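Local coordinates for protein putative methylase (Clostridium difficile, PDB 3LDU) that is a putative methylase that binds GTP in its Rossmann-like methyltransferase domain and probably transfers methyl groups to guanines of ribosomal RNA, at residues 185-190 / 207-212; 189-194 / 304-309; 196-201 / 336-341. All blocks are in the same frame, centred on the assembly; numbering follows the deposited sequence.

Contact 1: 185-190 / 207-212; sequences AGLIYL and GTILIE. With GTP (guanosine-5'-triphosphate), chain B.
I188 and I209 join two helices of the Rossmann-like methyltransferase domain: helix 181-189, ahead of the first sheet strand, and helix 208-217, just after it. The segment axes come to 9.2 Å and cross at -63°; the two isoleucines meet at a slant, with CD1 of I188 3.9 Å from CG2 of I209. I209 divides its two branches: chi1 of -72° leaves CG1 beside the backbone N and CG2 opposite it. CG2 takes I188, while the extended CG1 arm carries CD1 to within 4.3 Å of CD2 of L187. One turn further on, the CB of E212 points at the other helix, but its chain bends at chi2 (-73°). The bend sets OE1 against the methyl of A185, and OE2 is claimed by a salt bridge to R168 and a hydrogen bond with Y170. A buried acid is thus satisfied next to an apolar methyl. At the start of the same helix T208, just after G207 at the N-cap position, donates through OG1 to GTP O2G, 3.1 Å away. Across the helix pair, the closest approach is A185 CB to E212 OE1, 3.6 Å.

Contact 2: 189-194 / 304-309; sequences YLTPWK and FIITNP. With GTP (guanosine-5'-triphosphate), chain B.
W193 and F304 form the aromatic part of the packing of a loop against the sheet, with P192 and T191 adding apolar contacts. The segment 189-194 leaves the end of helix 181-189 and continues as a loop toward the first strand of the domain; F304 stands on strand 304-307, and its CB bond already points at the loop. From CB the torsion sets CG anti to the carbonyl carbon (chi1 -70°), and CG comes to 4.1 Å from W193 CD1. The next atom on that side, CD2, is nearer to the same carbon, at 3.8 Å, and lies at the edge of the indole, close to its plane. Along the other side of the ring, CE1 meets P192 CD at 3.8 Å, the proline arriving at an oblique angle. At the tip, CZ lies beneath the loop backbone, with W193 CA 4.1 Å above the ring plane and over its centre. The aromatic pair is accordingly an offset edge-to-face arrangement, the indole turning its edge to the phenyl face, with planes at 85° and centroids 5.5 Å apart. The indole NE1 is engaged by the carbonyl of R197, which holds the indole to the loop just ahead of strand 199-201. Two residues along, T191 CG2 and I306 CD1 meet tip to tip at 3.8 Å. T191 OG1 accepts from W193 N in an ST turn and also bonds to I188 O. Strand 304-307 then runs into the Asn-Pro-Pro-Tyr sequence beginning at N308, beside the GTP: the arrangement is that of a central Rossmann-like strand delivering the NPPY motif characteristic of amino-methyltransferases to the nucleotide pocket.

Contact 3: 196-201 / 336-341; sequences GRVLVD and KNWSYY
The indole of W338 receives two valines, V200 CG2 at its edge, near the ring plane, and V198 CG1 from an oblique direction that is neither face nor edge; the backbone carbon of K336, from its own segment, also lies at the edge. This is packing across an intervening strand in the parallel part of the Rossmann-like methyltransferase sheet. Strand 304-307 runs between 199-201 and 339-344, and F304 bonds through its backbone to V198 and V200 on one side while I305 bonds to S339 and Y341 on the other. The two flanking segments share no hydrogen bond, and V200 and Y340 keep their CA atoms 9.3 Å apart. W338 spans this distance: its CB does not aim at the valines, yet its far ring carbons reach them. CG stands beside the backbone N (chi1 -80°), and the six-membered ring swings out toward strand 199-201. The NE1 donor is bonded to the carbonyl of D300, which fixes the ring's rotation and satisfies a buried N-H, leaving the hydrocarbon end of the indole for the valines. V200 CG2, anti to its carbonyl carbon, is placed almost equally from CH2, at 3.8 Å, and CZ3, at 3.9 Å. V198 crosses the indole at about a right angle and is less enclosed, with glycerol and formate, probably from the crystallisation liquor, bound nearby. V200 also neighbours P202, a GTP-binding residue, so the apolar patch reaches the border of the pocket. The packing is tightest at one ring carbon: V198 CG1 lies 3.4 Å from W338 CH2.

The three contacts follow one another from the helix layer into and across the central sheet. Centres of contacts 1 and 2 lie about 7 Å apart, as do those of contacts 2 and 3, whereas contacts 1 and 3 are about 13 Å apart. Contact 1 meets contact 2 where I188 CD1 packs 3.5 Å from I306 CD1. T307 OG1 and D201 OD1, 2.7 Å apart, bind contact 2 to contact 3, which returns to contact 1 where L199 CD2 lies 3.9 Å from L210 CD2. Contacts 1 and 2 both reach the GTP, also hydrogen-bonded to I179, S206 and D264; in contact 3 the V200 side chain is about 4 Å from that of P202 and 8 Å from that of A293.

Contact 1: 185-190 / 207-212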
loop_
_atom_site.group_PDB
_atom_site.type_symbol
_atom_site.label_atom_id
_atom_site.label_comp_id
_atom_site.label_asym_id
_atom_site.label_seq_id
_atom_site.Cartn_x
_atom_site.Cartn_y
_atom_site.Cartn_z
ATOM N N ALA A 185 -6.238 2.736 -2.285
ATOM C CA ALA A 185 -7.068 1.632 -1.811
ATOM C C ALA A 185 -7.574 1.891 -0.399
ATOM O O ALA A 185 -8.718 1.576 -0.075
ATOM C CB ALA A 185 -6.276 0.307 -1.862
ATOM N N GLY A 186 -6.721 2.458 0.447
ATOM C CA GLY A 186 -7.120 2.750 1.816
ATOM C C GLY A 186 -8.247 3.776 1.868
ATOM O O GLY A 186 -9.139 3.683 2.702
ATOM N N LEU A 187 -8.193 4.756 0.979
ATOM C CA LEU A 187 -9.268 5.746 0.895
ATOM C C LEU A 187 -10.601 5.051 0.597
ATOM O O LEU A 187 -11.596 5.311 1.259
ATOM C CB LEU A 187 -8.947 6.775 -0.185
ATOM C CG LEU A 187 -8.303 8.111 0.180
ATOM C CD1 LEU A 187 -7.396 8.064 1.412
ATOM C CD2 LEU A 187 -7.621 8.758 -1.033
ATOM N N ILE A 188 -10.616 4.163 -0.400
ATOM C CA ILE A 188 -11.839 3.442 -0.724
ATOM C C ILE A 188 -12.370 2.675 0.493
ATOM O O ILE A 188 -13.566 2.700 0.800
ATOM C CB ILE A 188 -11.645 2.429 -1.866
ATOM C CG1 ILE A 188 -11.025 3.090 -3.106
ATOM C CG2 ILE A 188 -12.991 1.778 -2.223
ATOM C CD1 ILE A 188 -11.783 4.311 -3.579
ATOM N N TYR A 189 -11.462 1.967 1.161
ATOM C CA TYR A 189 -11.806 1.165 2.328
ATOM C C TYR A 189 -12.382 1.990 3.481
ATOM O O TYR A 189 -13.117 1.457 4.330
ATOM C CB TYR A 189 -10.552 0.445 2.821
ATOM C CG TYR A 189 -10.143 -0.791 2.049
ATOM C CD1 TYR A 189 -11.080 -1.623 1.442
ATOM C CD2 TYR A 189 -8.809 -1.161 1.986
ATOM C CE1 TYR A 189 -10.665 -2.790 0.767
ATOM C CE2 TYR A 189 -8.401 -2.300 1.322
ATOM C CZ TYR A 189 -9.325 -3.105 0.721
ATOM O OH TYR A 189 -8.878 -4.236 0.075
ATOM N N LEU A 190 -12.017 3.271 3.537
ATOM C CA LEU A 190 -12.523 4.166 4.580
ATOM C C LEU A 190 -13.937 4.656 4.293
ATOM O O LEU A 190 -14.539 5.324 5.121
ATOM C CB LEU A 190 -11.592 5.365 4.788
ATOM C CG LEU A 190 -10.303 5.064 5.550
ATOM C CD1 LEU A 190 -9.241 6.138 5.345
ATOM C CD2 LEU A 190 -10.594 4.867 7.032
ATOM N N GLY A 207 -6.043 8.403 -12.766
ATOM C CA GLY A 207 -7.120 7.454 -12.545
ATOM C C GLY A 207 -6.935 6.445 -11.431
ATOM O O GLY A 207 -7.708 5.496 -11.316
ATOM N N THR A 208 -5.931 6.674 -10.592
ATOM C CA THR A 208 -5.518 5.697 -9.580
ATOM C C THR A 208 -6.644 5.326 -8.614
ATOM O O THR A 208 -6.861 4.150 -8.328
ATOM C CB THR A 208 -4.347 6.252 -8.768
ATOM O OG1 THR A 208 -3.261 6.538 -9.655
ATOM C CG2 THR A 208 -3.879 5.234 -7.730
ATOM N N ILE A 209 -7.353 6.332 -8.110
ATOM C CA ILE A 209 -8.417 6.074 -7.157
ATOM C C ILE A 209 -9.483 5.174 -7.774
ATOM O O ILE A 209 -9.938 4.228 -7.141
ATOM C CB ILE A 209 -9.024 7.395 -6.634
ATOM C CG1 ILE A 209 -8.009 8.059 -5.699
ATOM C CG2 ILE A 209 -10.343 7.139 -5.897
ATOM C CD1 ILE A 209 -8.456 9.412 -5.174
ATOM N N LEU A 210 -9.886 5.478 -9.005
ATOM C CA LEU A 210 -10.923 4.691 -9.670
ATOM C C LEU A 210 -10.456 3.295 -10.073
ATOM O O LEU A 210 -11.207 2.333 -9.961
ATOM C CB LEU A 210 -11.458 5.420 -10.893
ATOM C CG LEU A 210 -12.170 6.714 -10.527
ATOM C CD1 LEU A 210 -12.519 7.506 -11.796
ATOM C CD2 LEU A 210 -13.392 6.367 -9.717
ATOM N N ILE A 211 -9.230 3.191 -10.566
ATOM C CA ILE A 211 -8.664 1.864 -10.839
ATOM C C ILE A 211 -8.655 0.998 -9.571
ATOM O O ILE A 211 -9.089 -0.159 -9.593
ATOM C CB ILE A 211 -7.271 1.976 -11.503
ATOM C CG1 ILE A 211 -7.421 2.619 -12.881
ATOM C CG2 ILE A 211 -6.600 0.598 -11.625
ATOM C CD1 ILE A 211 -6.122 3.131 -13.497
ATOM N N GLU A 212 -8.187 1.552 -8.454
ATOM C CA GLU A 212 -8.226 0.794 -7.209
ATOM C C GLU A 212 -9.640 0.410 -6.796
ATOM O O GLU A 212 -9.872 -0.720 -6.335
ATOM C CB GLU A 212 -7.490 1.511 -6.076
ATOM C CG GLU A 212 -6.019 1.679 -6.351
ATOM C CD GLU A 212 -5.247 0.355 -6.239
ATOM O OE1 GLU A 212 -5.525 -0.434 -5.313
ATOM O OE2 GLU A 212 -4.365 0.123 -7.076
HETATM P PG GTP B . -4.181 10.385 -9.246
HETATM O O1G GTP B . -5.631 9.959 -9.340
HETATM O O2G GTP B . -3.445 9.383 -8.399
HETATM O O3G GTP B . -3.526 10.397 -10.607
HETATM O O3B GTP B . -4.129 11.858 -8.572
HETATM P PB GTP B . -3.750 13.145 -9.471
HETATM O O1B GTP B . -2.289 13.453 -9.241
HETATM O O2B GTP B . -3.976 12.875 -10.934
HETATM O O3A GTP B . -4.617 14.423 -8.995
HETATM P PA GTP B . -3.795 15.810 -8.825
HETATM O O1A GTP B . -2.909 15.990 -10.038
HETATM O O2A GTP B . -2.954 15.785 -7.570
HETATM O "O5'" GTP B . -4.847 17.022 -8.814
HETATM C "C5'" GTP B . -6.172 16.687 -9.082
HETATM C "C4'" GTP B . -6.391 16.789 -10.587
HETATM O "O4'" GTP B . -7.446 17.696 -10.748
HETATM C "C3'" GTP B . -5.238 17.339 -11.430
HETATM O "O3'" GTP B . -4.910 16.363 -12.395
HETATM C "C2'" GTP B . -5.780 18.580 -12.134
HETATM O "O2'" GTP B . -5.548 18.573 -13.529
HETATM C "C1'" GTP B . -7.267 18.423 -11.936
HETATM N N9 GTP B . -8.037 19.664 -11.783
HETATM C C8 GTP B . -7.683 20.900 -11.311
HETATM N N7 GTP B . -8.792 21.687 -11.366
HETATM C C5 GTP B . -9.824 20.962 -11.870
HETATM C C6 GTP B . -11.156 21.260 -12.138
HETATM O O6 GTP B . -11.621 22.389 -11.919
HETATM N N1 GTP B . -11.955 20.262 -12.656
HETATM C C2 GTP B . -11.453 18.997 -12.906
HETATM N N2 GTP B . -12.266 18.073 -13.389
HETATM N N3 GTP B . -10.118 18.691 -12.651
HETATM C C4 GTP B . -9.346 19.680 -12.134
#

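Contact 2: 189-194 / 304-309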
loop_
_atom_site.group_PDB
_atom_site.type_symbol
_atom_site.label_atom_id
_atom_site.label_comp_id
_atom_site.label_asym_id
_atom_site.label_seq_id
_atom_site.Cartn_x
_atom_site.Cartn_y
_atom_site.Cartn_z
ATOM N N TYR A 189 -11.462 1.967 1.161
ATOM C CA TYR A 189 -11.806 1.165 2.328
ATOM C C TYR A 189 -12.382 1.990 3.481
ATOM O O TYR A 189 -13.117 1.457 4.330
ATOM C CB TYR A 189 -10.552 0.445 2.821
ATOM C CG TYR A 189 -10.143 -0.791 2.049
ATOM C CD1 TYR A 189 -11.080 -1.623 1.442
ATOM C CD2 TYR A 189 -8.809 -1.161 1.986
ATOM C CE1 TYR A 189 -10.665 -2.790 0.767
ATOM C CE2 TYR A 189 -8.401 -2.300 1.322
ATOM C CZ TYR A 189 -9.325 -3.105 0.721
ATOM O OH TYR A 189 -8.878 -4.236 0.075
ATOM N N LEU A 190 -12.017 3.271 3.537
ATOM C CA LEU A 190 -12.523 4.166 4.580
ATOM C C LEU A 190 -13.937 4.656 4.293
ATOM O O LEU A 190 -14.539 5.324 5.121
ATOM C CB LEU A 190 -11.592 5.365 4.788
ATOM C CG LEU A 190 -10.303 5.064 5.550
ATOM C CD1 LEU A 190 -9.241 6.138 5.345
ATOM C CD2 LEU A 190 -10.594 4.867 7.032
ATOM N N THR A 191 -14.469 4.319 3.122
ATOM C CA THR A 191 -15.832 4.700 2.766
ATOM C C THR A 191 -16.741 3.479 2.699
ATOM O O THR A 191 -16.269 2.337 2.678
ATOM C CB THR A 191 -15.880 5.376 1.381
ATOM O OG1 THR A 191 -15.809 4.368 0.361
ATOM C CG2 THR A 191 -14.746 6.389 1.230
ATOM N N PRO A 192 -18.057 3.712 2.658
ATOM C CA PRO A 192 -19.009 2.604 2.521
ATOM C C PRO A 192 -19.262 2.204 1.073
ATOM O O PRO A 192 -20.168 1.413 0.823
ATOM C CB PRO A 192 -20.301 3.167 3.129
ATOM C CG PRO A 192 -19.949 4.526 3.685
ATOM C CD PRO A 192 -18.734 4.980 2.977
ATOM N N TRP A 193 -18.480 2.717 0.128
ATOM C CA TRP A 193 -18.744 2.416 -1.277
ATOM C C TRP A 193 -18.658 0.921 -1.561
ATOM O O TRP A 193 -17.767 0.231 -1.058
ATOM C CB TRP A 193 -17.785 3.164 -2.214
ATOM C CG TRP A 193 -18.032 2.811 -3.662
ATOM C CD1 TRP A 193 -19.005 3.327 -4.474
ATOM C CD2 TRP A 193 -17.329 1.832 -4.449
ATOM N NE1 TRP A 193 -18.945 2.742 -5.721
ATOM C CE2 TRP A 193 -17.929 1.817 -5.728
ATOM C CE3 TRP A 193 -16.256 0.965 -4.197
ATOM C CZ2 TRP A 193 -17.480 0.986 -6.754
ATOM C CZ3 TRP A 193 -15.816 0.137 -5.215
ATOM C CH2 TRP A 193 -16.429 0.148 -6.475
ATOM N N LYS A 194 -19.571 0.436 -2.396
ATOM C CA LYS A 194 -19.572 -0.953 -2.856
ATOM C C LYS A 194 -19.891 -0.960 -4.349
ATOM O O LYS A 194 -20.595 -0.083 -4.824
ATOM C CB LYS A 194 -20.647 -1.761 -2.119
ATOM C CG LYS A 194 -20.135 -2.596 -0.958
ATOM C CD LYS A 194 -19.965 -1.765 0.305
ATOM C CE LYS A 194 -19.493 -2.627 1.474
ATOM N NZ LYS A 194 -19.510 -1.886 2.767
ATOM N N PHE A 304 -21.428 8.585 -4.562
ATOM C CA PHE A 304 -20.203 8.811 -3.808
ATOM C C PHE A 304 -19.214 9.601 -4.645
ATOM O O PHE A 304 -19.103 9.372 -5.843
ATOM C CB PHE A 304 -19.549 7.473 -3.449
ATOM C CG PHE A 304 -20.299 6.686 -2.427
ATOM C CD1 PHE A 304 -19.982 6.794 -1.089
ATOM C CD2 PHE A 304 -21.317 5.827 -2.809
ATOM C CE1 PHE A 304 -20.671 6.067 -0.149
ATOM C CE2 PHE A 304 -22.010 5.100 -1.871
ATOM C CZ PHE A 304 -21.688 5.220 -0.539
ATOM N N ILE A 305 -18.488 10.513 -4.004
ATOM C CA ILE A 305 -17.326 11.153 -4.616
ATOM C C ILE A 305 -16.111 10.850 -3.742
ATOM O O ILE A 305 -16.170 11.015 -2.516
ATOM C CB ILE A 305 -17.500 12.673 -4.739
ATOM C CG1 ILE A 305 -18.453 12.995 -5.892
ATOM C CG2 ILE A 305 -16.143 13.343 -4.979
ATOM C CD1 ILE A 305 -19.140 14.379 -5.776
ATOM N N ILE A 306 -15.038 10.350 -4.355
ATOM C CA ILE A 306 -13.774 10.170 -3.641
ATOM C C ILE A 306 -12.731 10.790 -4.529
ATOM O O ILE A 306 -12.624 10.425 -5.710
ATOM C CB ILE A 306 -13.439 8.678 -3.419
ATOM C CG1 ILE A 306 -14.557 7.991 -2.629
ATOM C CG2 ILE A 306 -12.119 8.534 -2.656
ATOM C CD1 ILE A 306 -14.377 6.470 -2.535
ATOM N N THR A 307 -11.977 11.748 -4.004
ATOM C CA THR A 307 -11.106 12.518 -4.881
ATOM C C THR A 307 -9.894 13.133 -4.182
ATOM O O THR A 307 -9.893 13.337 -2.965
ATOM C CB THR A 307 -11.917 13.651 -5.589
ATOM O OG1 THR A 307 -11.142 14.211 -6.648
ATOM C CG2 THR A 307 -12.321 14.740 -4.588
ATOM N N ASN A 308 -8.880 13.442 -4.994
ATOM C CA ASN A 308 -7.593 13.960 -4.544
ATOM C C ASN A 308 -7.327 15.271 -5.305
ATOM O O ASN A 308 -6.714 15.268 -6.376
ATOM C CB ASN A 308 -6.540 12.859 -4.835
ATOM C CG ASN A 308 -5.108 13.288 -4.593
ATOM O OD1 ASN A 308 -4.217 12.998 -5.406
ATOM N ND2 ASN A 308 -4.858 13.912 -3.468
ATOM N N PRO A 309 -7.864 16.399 -4.797
ATOM C CA PRO A 309 -7.732 17.678 -5.520
ATOM C C PRO A 309 -6.310 18.226 -5.422
ATOM O O PRO A 309 -5.525 17.720 -4.624
ATOM C CB PRO A 309 -8.687 18.612 -4.755
ATOM C CG PRO A 309 -8.724 18.028 -3.356
ATOM C CD PRO A 309 -8.689 16.532 -3.580
HETATM P PG GTP B . -4.181 10.385 -9.246
HETATM O O1G GTP B . -5.631 9.959 -9.340
HETATM O O2G GTP B . -3.445 9.383 -8.399
HETATM O O3G GTP B . -3.526 10.397 -10.607
HETATM O O3B GTP B . -4.129 11.858 -8.572
HETATM P PB GTP B . -3.750 13.145 -9.471
HETATM O O1B GTP B . -2.289 13.453 -9.241
HETATM O O2B GTP B . -3.976 12.875 -10.934
HETATM O O3A GTP B . -4.617 14.423 -8.995
HETATM P PA GTP B . -3.795 15.810 -8.825
HETATM O O1A GTP B . -2.909 15.990 -10.038
HETATM O O2A GTP B . -2.954 15.785 -7.570
HETATM O "O5'" GTP B . -4.847 17.022 -8.814
HETATM C "C5'" GTP B . -6.172 16.687 -9.082
HETATM C "C4'" GTP B . -6.391 16.789 -10.587
HETATM O "O4'" GTP B . -7.446 17.696 -10.748
HETATM C "C3'" GTP B . -5.238 17.339 -11.430
HETATM O "O3'" GTP B . -4.910 16.363 -12.395
HETATM C "C2'" GTP B . -5.780 18.580 -12.134
HETATM O "O2'" GTP B . -5.548 18.573 -13.529
HETATM C "C1'" GTP B . -7.267 18.423 -11.936
HETATM N N9 GTP B . -8.037 19.664 -11.783
HETATM C C8 GTP B . -7.683 20.900 -11.311
HETATM N N7 GTP B . -8.792 21.687 -11.366
HETATM C C5 GTP B . -9.824 20.962 -11.870
HETATM C C6 GTP B . -11.156 21.260 -12.138
HETATM O O6 GTP B . -11.621 22.389 -11.919
HETATM N N1 GTP B . -11.955 20.262 -12.656
HETATM C C2 GTP B . -11.453 18.997 -12.906
HETATM N N2 GTP B . -12.266 18.073 -13.389
HETATM N N3 GTP B . -10.118 18.691 -12.651
HETATM C C4 GTP B . -9.346 19.680 -12.134
#

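Contact 3: 196-201 / 336-341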
loop_
_atom_site.group_PDB
_atom_site.type_symbol
_atom_site.label_atom_id
_atom_site.label_comp_id
_atom_site.label_asym_id
_atom_site.label_seq_id
_atom_site.Cartn_x
_atom_site.Cartn_y
_atom_site.Cartn_z
ATOM N N GLY A 196 -21.622 -1.221 -7.720
ATOM C CA GLY A 196 -23.039 -1.026 -7.972
ATOM C C GLY A 196 -23.535 0.340 -7.536
ATOM O O GLY A 196 -24.508 0.861 -8.094
ATOM N N ARG A 197 -22.887 0.918 -6.527
ATOM C CA ARG A 197 -23.209 2.281 -6.114
ATOM C C ARG A 197 -22.488 3.281 -7.017
ATOM O O ARG A 197 -21.364 3.044 -7.459
ATOM C CB ARG A 197 -22.811 2.518 -4.655
ATOM C CG ARG A 197 -23.477 1.580 -3.652
ATOM C CD ARG A 197 -24.973 1.826 -3.572
ATOM N NE ARG A 197 -25.271 3.202 -3.180
ATOM C CZ ARG A 197 -25.309 3.627 -1.921
ATOM N NH1 ARG A 197 -25.067 2.781 -0.924
ATOM N NH2 ARG A 197 -25.582 4.897 -1.661
ATOM N N VAL A 198 -23.139 4.406 -7.297
ATOM C CA VAL A 198 -22.518 5.434 -8.121
ATOM C C VAL A 198 -21.254 5.978 -7.444
ATOM O O VAL A 198 -21.265 6.316 -6.255
ATOM C CB VAL A 198 -23.502 6.605 -8.378
ATOM C CG1 VAL A 198 -22.773 7.794 -8.942
ATOM C CG2 VAL A 198 -24.636 6.168 -9.302
ATOM N N LEU A 199 -20.159 6.029 -8.200
ATOM C CA LEU A 199 -18.896 6.581 -7.709
ATOM C C LEU A 199 -18.255 7.460 -8.766
ATOM O O LEU A 199 -18.093 7.042 -9.919
ATOM C CB LEU A 199 -17.908 5.481 -7.316
ATOM C CG LEU A 199 -16.494 5.991 -6.994
ATOM C CD1 LEU A 199 -16.472 6.888 -5.736
ATOM C CD2 LEU A 199 -15.529 4.817 -6.794
ATOM N N VAL A 200 -17.917 8.689 -8.379
ATOM C CA VAL A 200 -17.271 9.635 -9.281
ATOM C C VAL A 200 -16.020 10.215 -8.635
ATOM O O VAL A 200 -16.048 10.587 -7.475
ATOM C CB VAL A 200 -18.208 10.825 -9.611
ATOM C CG1 VAL A 200 -17.559 11.732 -10.653
ATOM C CG2 VAL A 200 -19.552 10.309 -10.088
ATOM N N ASP A 201 -14.929 10.294 -9.392
ATOM C CA ASP A 201 -13.769 11.092 -8.992
ATOM C C ASP A 201 -13.642 12.189 -10.042
ATOM O O ASP A 201 -13.121 11.943 -11.136
ATOM C CB ASP A 201 -12.488 10.240 -8.973
ATOM C CG ASP A 201 -11.256 11.053 -8.596
ATOM O OD1 ASP A 201 -11.375 12.294 -8.520
ATOM O OD2 ASP A 201 -10.167 10.463 -8.385
ATOM N N LYS A 336 -27.993 15.394 -4.596
ATOM C CA LYS A 336 -29.074 14.882 -3.771
ATOM C C LYS A 336 -28.601 13.736 -2.896
ATOM O O LYS A 336 -28.500 12.611 -3.361
ATOM C CB LYS A 336 -30.248 14.423 -4.642
ATOM C CG LYS A 336 -31.446 13.928 -3.846
ATOM C CD LYS A 336 -31.869 14.957 -2.806
ATOM C CE LYS A 336 -33.095 14.499 -2.029
ATOM N NZ LYS A 336 -33.418 15.437 -0.919
ATOM N N ASN A 337 -28.321 14.031 -1.630
ATOM C CA ASN A 337 -27.964 13.002 -0.665
ATOM C C ASN A 337 -26.712 12.224 -1.072
ATOM O O ASN A 337 -26.661 11.005 -0.911
ATOM C CB ASN A 337 -29.124 12.023 -0.486
ATOM C CG ASN A 337 -30.260 12.611 0.316
ATOM O OD1 ASN A 337 -30.040 13.246 1.341
ATOM N ND2 ASN A 337 -31.486 12.401 -0.148
ATOM N N TRP A 338 -25.716 12.911 -1.617
ATOM C CA TRP A 338 -24.449 12.243 -1.922
ATOM C C TRP A 338 -23.514 12.261 -0.708
ATOM O O TRP A 338 -23.721 13.022 0.238
ATOM C CB TRP A 338 -23.749 12.907 -3.119
ATOM C CG TRP A 338 -24.290 12.502 -4.472
ATOM C CD1 TRP A 338 -25.596 12.535 -4.876
ATOM C CD2 TRP A 338 -23.531 12.038 -5.601
ATOM N NE1 TRP A 338 -25.699 12.104 -6.182
ATOM C CE2 TRP A 338 -24.449 11.790 -6.650
ATOM C CE3 TRP A 338 -22.169 11.785 -5.827
ATOM C CZ2 TRP A 338 -24.047 11.315 -7.901
ATOM C CZ3 TRP A 338 -21.772 11.323 -7.075
ATOM C CH2 TRP A 338 -22.712 11.087 -8.095
ATOM N N SER A 339 -22.487 11.417 -0.763
ATOM C CA SER A 339 -21.412 11.370 0.226
ATOM C C SER A 339 -20.140 11.755 -0.521
ATOM O O SER A 339 -19.934 11.297 -1.637
ATOM C CB SER A 339 -21.225 9.940 0.750
ATOM O OG SER A 339 -22.339 9.493 1.509
ATOM N N TYR A 340 -19.283 12.579 0.072
ATOM C CA TYR A 340 -18.051 12.943 -0.621
ATOM C C TYR A 340 -16.853 12.915 0.324
ATOM O O TYR A 340 -16.987 13.194 1.517
ATOM C CB TYR A 340 -18.173 14.290 -1.351
ATOM C CG TYR A 340 -19.151 15.282 -0.735
ATOM C CD1 TYR A 340 -18.728 16.212 0.202
ATOM C CD2 TYR A 340 -20.483 15.310 -1.128
ATOM C CE1 TYR A 340 -19.605 17.129 0.760
ATOM C CE2 TYR A 340 -21.383 16.233 -0.564
ATOM C CZ TYR A 340 -20.928 17.139 0.378
ATOM O OH TYR A 340 -21.788 18.067 0.953
ATOM N N TYR A 341 -15.694 12.571 -0.227
ATOM C CA TYR A 341 -14.486 12.343 0.559
ATOM C C TYR A 341 -13.332 12.959 -0.209
ATOM O O TYR A 341 -13.167 12.690 -1.396
ATOM C CB TYR A 341 -14.263 10.837 0.728
ATOM C CG TYR A 341 -15.431 10.130 1.391
ATOM C CD1 TYR A 341 -15.442 9.896 2.764
ATOM C CD2 TYR A 341 -16.545 9.724 0.643
ATOM C CE1 TYR A 341 -16.513 9.250 3.381
ATOM C CE2 TYR A 341 -17.629 9.089 1.258
ATOM C CZ TYR A 341 -17.600 8.852 2.623
ATOM O OH TYR A 341 -18.667 8.227 3.256
#